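Local coordinates for extracellular solute-binding protein family 5 (PDB 4ONY) that probably binds peptides or related solutes in the periplasm and delivers them to an ABC transporter for import, at residues A517-L531 / A543-Y556. Sequence-based numbering, arbitrary orientation.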
loop_
_atom_site.group_PDB
_atom_site.type_symbol
_atom_site.label_atom_id
_atom_site.label_comp_id
_atom_site.label_asym_id
_atom_site.label_seq_id
_atom_site.Cartn_x
_atom_site.Cartn_y
_atom_site.Cartn_z
ATOM N N ALA A 517 -17.135 -8.668 0.060
ATOM C CA ALA A 517 -18.291 -8.751 0.962
ATOM C C ALA A 517 -19.627 -8.487 0.278
ATOM O O ALA A 517 -20.692 -8.783 0.873
ATOM C CB ALA A 517 -18.145 -7.796 2.124
ATOM N N GLY A 518 -19.603 -7.988 -0.964
ATOM C CA GLY A 518 -20.826 -7.645 -1.666
ATOM C C GLY A 518 -21.510 -6.407 -1.088
ATOM O O GLY A 518 -22.724 -6.374 -0.947
ATOM N N VAL A 519 -20.718 -5.391 -0.725
ATOM C CA VAL A 519 -21.286 -4.139 -0.213
ATOM C C VAL A 519 -22.048 -3.417 -1.327
ATOM O O VAL A 519 -21.530 -3.315 -2.458
ATOM C CB VAL A 519 -20.172 -3.244 0.341
ATOM C CG1 VAL A 519 -20.739 -1.944 0.894
ATOM C CG2 VAL A 519 -19.424 -3.985 1.430
ATOM N N ALA A 520 -23.257 -2.949 -1.026
ATOM C CA ALA A 520 -24.070 -2.111 -1.938
ATOM C C ALA A 520 -25.014 -1.240 -1.132
ATOM O O ALA A 520 -26.129 -1.644 -0.778
ATOM C CB ALA A 520 -24.870 -2.943 -2.952
ATOM N N ASP A 521 -24.549 -0.048 -0.809
ATOM C CA ASP A 521 -25.222 0.802 0.145
ATOM C C ASP A 521 -25.017 2.213 -0.373
ATOM O O ASP A 521 -23.894 2.660 -0.550
ATOM C CB ASP A 521 -24.605 0.670 1.528
ATOM C CG ASP A 521 -25.346 1.478 2.594
ATOM O OD1 ASP A 521 -26.124 2.385 2.249
ATOM O OD2 ASP A 521 -25.100 1.225 3.797
ATOM N N PRO A 522 -26.118 2.914 -0.624
ATOM C CA PRO A 522 -25.948 4.303 -1.047
ATOM C C PRO A 522 -25.107 5.161 -0.090
ATOM O O PRO A 522 -24.551 6.160 -0.522
ATOM C CB PRO A 522 -27.385 4.828 -1.104
ATOM C CG PRO A 522 -28.257 3.598 -1.260
ATOM C CD PRO A 522 -27.534 2.480 -0.564
ATOM N N ALA A 523 -25.062 4.846 1.204
ATOM C CA ALA A 523 -24.227 5.659 2.121
ATOM C C ALA A 523 -22.759 5.469 1.794
ATOM O O ALA A 523 -21.969 6.420 1.844
ATOM C CB ALA A 523 -24.511 5.328 3.579
ATOM N N VAL A 524 -22.372 4.238 1.462
ATOM C CA VAL A 524 -20.983 3.961 1.093
ATOM C C VAL A 524 -20.673 4.735 -0.175
ATOM O O VAL A 524 -19.661 5.434 -0.263
ATOM C CB VAL A 524 -20.740 2.445 0.869
ATOM C CG1 VAL A 524 -19.410 2.208 0.159
ATOM C CG2 VAL A 524 -20.823 1.654 2.174
ATOM N N ASP A 525 -21.529 4.591 -1.183
ATOM C CA ASP A 525 -21.301 5.293 -2.438
ATOM C C ASP A 525 -21.158 6.786 -2.210
ATOM O O ASP A 525 -20.275 7.425 -2.793
ATOM C CB ASP A 525 -22.405 5.032 -3.443
ATOM C CG ASP A 525 -22.493 3.552 -3.880
ATOM O OD1 ASP A 525 -21.635 2.721 -3.595
ATOM O OD2 ASP A 525 -23.481 3.198 -4.522
ATOM N N ALA A 526 -22.014 7.353 -1.370
ATOM C CA ALA A 526 -21.975 8.802 -1.097
ATOM C C ALA A 526 -20.672 9.247 -0.394
ATOM O O ALA A 526 -20.149 10.330 -0.685
ATOM C CB ALA A 526 -23.171 9.226 -0.260
ATOM N N MET A 527 -20.135 8.427 0.515
ATOM C CA MET A 527 -18.866 8.795 1.170
ATOM C C MET A 527 -17.675 8.713 0.195
ATOM O O MET A 527 -16.765 9.498 0.286
ATOM C CB MET A 527 -18.614 7.940 2.425
ATOM C CG MET A 527 -19.646 8.135 3.547
ATOM S SD MET A 527 -20.147 9.825 3.974
ATOM C CE MET A 527 -21.584 10.043 2.949
ATOM N N ILE A 528 -17.712 7.763 -0.745
ATOM C CA ILE A 528 -16.684 7.676 -1.785
ATOM C C ILE A 528 -16.769 8.953 -2.672
ATOM O O ILE A 528 -15.721 9.586 -2.991
ATOM C CB ILE A 528 -16.796 6.409 -2.642
ATOM C CG1 ILE A 528 -16.522 5.168 -1.795
ATOM C CG2 ILE A 528 -15.808 6.440 -3.833
ATOM C CD1 ILE A 528 -16.905 3.860 -2.495
ATOM N N GLU A 529 -17.979 9.336 -3.038
ATOM C CA GLU A 529 -18.141 10.585 -3.804
ATOM C C GLU A 529 -17.554 11.770 -3.045
ATOM O O GLU A 529 -16.870 12.586 -3.624
ATOM C CB GLU A 529 -19.602 10.863 -4.147
ATOM C CG GLU A 529 -20.189 9.843 -5.095
ATOM C CD GLU A 529 -21.695 9.897 -5.192
ATOM O OE1 GLU A 529 -22.256 11.023 -4.965
ATOM O OE2 GLU A 529 -22.273 8.824 -5.528
ATOM N N ALA A 530 -17.840 11.844 -1.741
ATOM C CA ALA A 530 -17.384 12.946 -0.935
ATOM C C ALA A 530 -15.866 12.966 -0.835
ATOM O O ALA A 530 -15.276 14.015 -0.943
ATOM C CB ALA A 530 -17.994 12.876 0.455
ATOM N N LEU A 531 -15.221 11.816 -0.643
ATOM C CA LEU A 531 -13.752 11.841 -0.538
ATOM C C LEU A 531 -13.116 12.202 -1.870
ATOM O O LEU A 531 -12.089 12.891 -1.908
ATOM C CB LEU A 531 -13.147 10.573 0.088
ATOM C CG LEU A 531 -13.171 9.281 -0.720
ATOM C CD1 LEU A 531 -11.929 9.142 -1.576
ATOM C CD2 LEU A 531 -13.297 8.076 0.155
ATOM N N ALA A 543 -14.182 13.046 5.172
ATOM C CA ALA A 543 -14.948 12.146 4.293
ATOM C C ALA A 543 -14.483 10.708 4.421
ATOM O O ALA A 543 -15.287 9.776 4.392
ATOM C CB ALA A 543 -14.868 12.621 2.839
ATOM N N VAL A 544 -13.169 10.511 4.547
ATOM C CA VAL A 544 -12.643 9.165 4.682
ATOM C C VAL A 544 -13.054 8.548 6.019
ATOM O O VAL A 544 -13.415 7.370 6.090
ATOM C CB VAL A 544 -11.121 9.101 4.516
ATOM C CG1 VAL A 544 -10.633 7.669 4.689
ATOM C CG2 VAL A 544 -10.695 9.573 3.106
ATOM N N ARG A 545 -12.957 9.331 7.075
ATOM C CA ARG A 545 -13.419 8.838 8.371
ATOM C C ARG A 545 -14.910 8.410 8.294
ATOM O O ARG A 545 -15.299 7.385 8.874
ATOM C CB ARG A 545 -13.203 9.888 9.444
ATOM C CG ARG A 545 -11.724 10.052 9.821
ATOM C CD ARG A 545 -11.582 11.071 10.952
ATOM N NE ARG A 545 -10.190 11.287 11.313
ATOM C CZ ARG A 545 -9.741 12.353 11.941
ATOM N NH1 ARG A 545 -10.550 13.284 12.402
ATOM N NH2 ARG A 545 -8.459 12.448 12.185
ATOM N N ALA A 546 -15.720 9.189 7.582
ATOM C CA ALA A 546 -17.129 8.866 7.462
ATOM C C ALA A 546 -17.302 7.546 6.715
ATOM O O ALA A 546 -18.107 6.717 7.137
ATOM C CB ALA A 546 -17.885 9.996 6.761
ATOM N N LEU A 547 -16.499 7.319 5.657
ATOM C CA LEU A 547 -16.500 6.034 4.950
ATOM C C LEU A 547 -16.149 4.920 5.934
ATOM O O LEU A 547 -16.851 3.915 6.020
ATOM C CB LEU A 547 -15.546 6.022 3.740
ATOM C CG LEU A 547 -15.458 4.697 2.941
ATOM C CD1 LEU A 547 -16.813 4.218 2.434
ATOM C CD2 LEU A 547 -14.541 4.831 1.742
ATOM N N ASP A 548 -15.082 5.129 6.708
ATOM C CA ASP A 548 -14.657 4.154 7.706
ATOM C C ASP A 548 -15.815 3.789 8.641
ATOM O O ASP A 548 -16.073 2.601 8.911
ATOM C CB ASP A 548 -13.438 4.693 8.484
ATOM C CG ASP A 548 -12.752 3.637 9.322
ATOM O OD1 ASP A 548 -12.549 2.533 8.819
ATOM O OD2 ASP A 548 -12.314 3.947 10.449
ATOM N N ARG A 549 -16.542 4.799 9.092
ATOM C CA ARG A 549 -17.632 4.606 10.066
ATOM C C ARG A 549 -18.740 3.745 9.474
ATOM O O ARG A 549 -19.269 2.855 10.134
ATOM C CB ARG A 549 -18.222 5.918 10.550
ATOM C CG ARG A 549 -17.277 6.774 11.381
ATOM C CD ARG A 549 -17.953 8.021 11.944
ATOM N NE ARG A 549 -16.947 9.029 12.260
ATOM C CZ ARG A 549 -16.215 9.059 13.376
ATOM N NH1 ARG A 549 -16.391 8.185 14.377
ATOM N NH2 ARG A 549 -15.261 9.964 13.459
ATOM N N VAL A 550 -19.043 3.991 8.205
ATOM C CA VAL A 550 -20.084 3.222 7.547
ATOM C C VAL A 550 -19.679 1.752 7.355
ATOM O O VAL A 550 -20.514 0.832 7.538
ATOM C CB VAL A 550 -20.466 3.843 6.184
ATOM C CG1 VAL A 550 -21.473 2.940 5.471
ATOM C CG2 VAL A 550 -21.002 5.269 6.358
ATOM N N LEU A 551 -18.413 1.542 6.974
ATOM C CA LEU A 551 -17.917 0.232 6.704
ATOM C C LEU A 551 -17.817 -0.622 7.976
ATOM O O LEU A 551 -18.241 -1.792 7.990
ATOM C CB LEU A 551 -16.555 0.306 5.997
ATOM C CG LEU A 551 -16.508 0.875 4.600
ATOM C CD1 LEU A 551 -15.061 1.019 4.120
ATOM C CD2 LEU A 551 -17.285 0.005 3.603
ATOM N N ILE A 552 -17.308 -0.026 9.041
ATOM C CA ILE A 552 -17.282 -0.678 10.349
ATOM C C ILE A 552 -18.709 -1.048 10.800
ATOM O O ILE A 552 -18.928 -2.139 11.353
ATOM C CB ILE A 552 -16.650 0.212 11.418
ATOM C CG1 ILE A 552 -15.148 0.376 11.154
ATOM C CG2 ILE A 552 -16.867 -0.383 12.826
ATOM C CD1 ILE A 552 -14.532 1.577 11.873
ATOM N N SER A 553 -19.662 -0.132 10.565
ATOM C CA SER A 553 -21.044 -0.284 11.023
ATOM C C SER A 553 -21.815 -1.342 10.233
ATOM O O SER A 553 -22.872 -1.778 10.657
ATOM C CB SER A 553 -21.788 1.038 10.973
ATOM O OG SER A 553 -21.222 1.980 11.871
ATOM N N GLY A 554 -21.271 -1.767 9.100
ATOM C CA GLY A 554 -21.840 -2.840 8.331
ATOM C C GLY A 554 -21.349 -4.238 8.718
ATOM O O GLY A 554 -21.882 -5.220 8.217
ATOM N N ASP A 555 -20.322 -4.332 9.552
ATOM C CA ASP A 555 -19.675 -5.617 9.849
ATOM C C ASP A 555 -19.496 -6.486 8.575
ATOM O O ASP A 555 -19.920 -7.654 8.497
ATOM C CB ASP A 555 -20.421 -6.357 10.959
ATOM C CG ASP A 555 -20.297 -5.649 12.283
ATOM O OD1 ASP A 555 -19.267 -5.870 12.987
ATOM O OD2 ASP A 555 -21.213 -4.870 12.617
ATOM N N TYR A 556 -18.818 -5.898 7.585
ATOM C CA TYR A 556 -18.487 -6.620 6.375
ATOM C C TYR A 556 -17.250 -7.482 6.553
ATOM O O TYR A 556 -17.162 -8.531 5.944
ATOM C CB TYR A 556 -18.299 -5.632 5.228
ATOM C CG TYR A 556 -19.542 -4.796 4.942
ATOM C CD1 TYR A 556 -20.705 -5.400 4.527
ATOM C CD2 TYR A 556 -19.541 -3.443 5.090
ATOM C CE1 TYR A 556 -21.843 -4.682 4.261
ATOM C CE2 TYR A 556 -20.658 -2.697 4.802
ATOM C CZ TYR A 556 -21.809 -3.300 4.381
ATOM O OH TYR A 556 -22.936 -2.539 4.143
HETATM O O HOH W 1 -24.247 -3.300 1.850
HETATM O O HOH W 2 -23.029 0.002 4.711
#
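Val519 turns its CG1 anti to the backbone N (chi1 -179°), which leaves CG2 beside that N and aimed at Tyr556, whose own CG stands anti to its carbonyl carbon. The methyl thereby sits over the ring centre in a CH-pi contact, CG2 of Val519 lying 3.5 Å from the centroid of Tyr556 and only 6° off the ring normal. Gly554 O lies over the opposite face, with the ring between the two. A tyrosine suits this place because its flat body packs against valine while its hydroxyl reaches water: one water joins Tyr556 OH to Ala520 N, and a second lies in the ring plane, 2.6 Å from Tyr556 OH, and donates to Asp521 OD2. Asp521 is the N-cap residue of helix 522-533, its OD1 accepting a capping bond from Ala523 N at 2.9 Å, the N-H coming from above the carboxylate plane.

From there helices 522-533 and 537-553 form an antiparallel helical hairpin; the axes of the parts 522-531 and 543-553 come within 8.5 Å, at a crossing angle of -163°, and Tyr556 leads into strand 557-562 of a mixed sheet. Knobs-into-holes packing joins the helices: Met527 enters the hole made by Ala543, Ala546, Leu547 and Val550, and Leu547 that of Val524, Met527, Ile528 and Leu531. Bent at chi2 and chi3, the flexible methionine lays its SD against the small Ala546 CB at 3.6 Å before its end turns away. Branched Leu547 divides its methyls, CD1 meeting Val524 CG1 and CD2 meeting Leu531 CD2 at 3.8 Å. The small Ala543 and Ala530 allow close approach at the far end, with CB of Ala543 3.6 Å from Leu531 N. Val524 CG2 reaches Val550 CG1 at 3.6 Å, while Trp503 of helix 499-503 touches Val519, Val524 and Leu551.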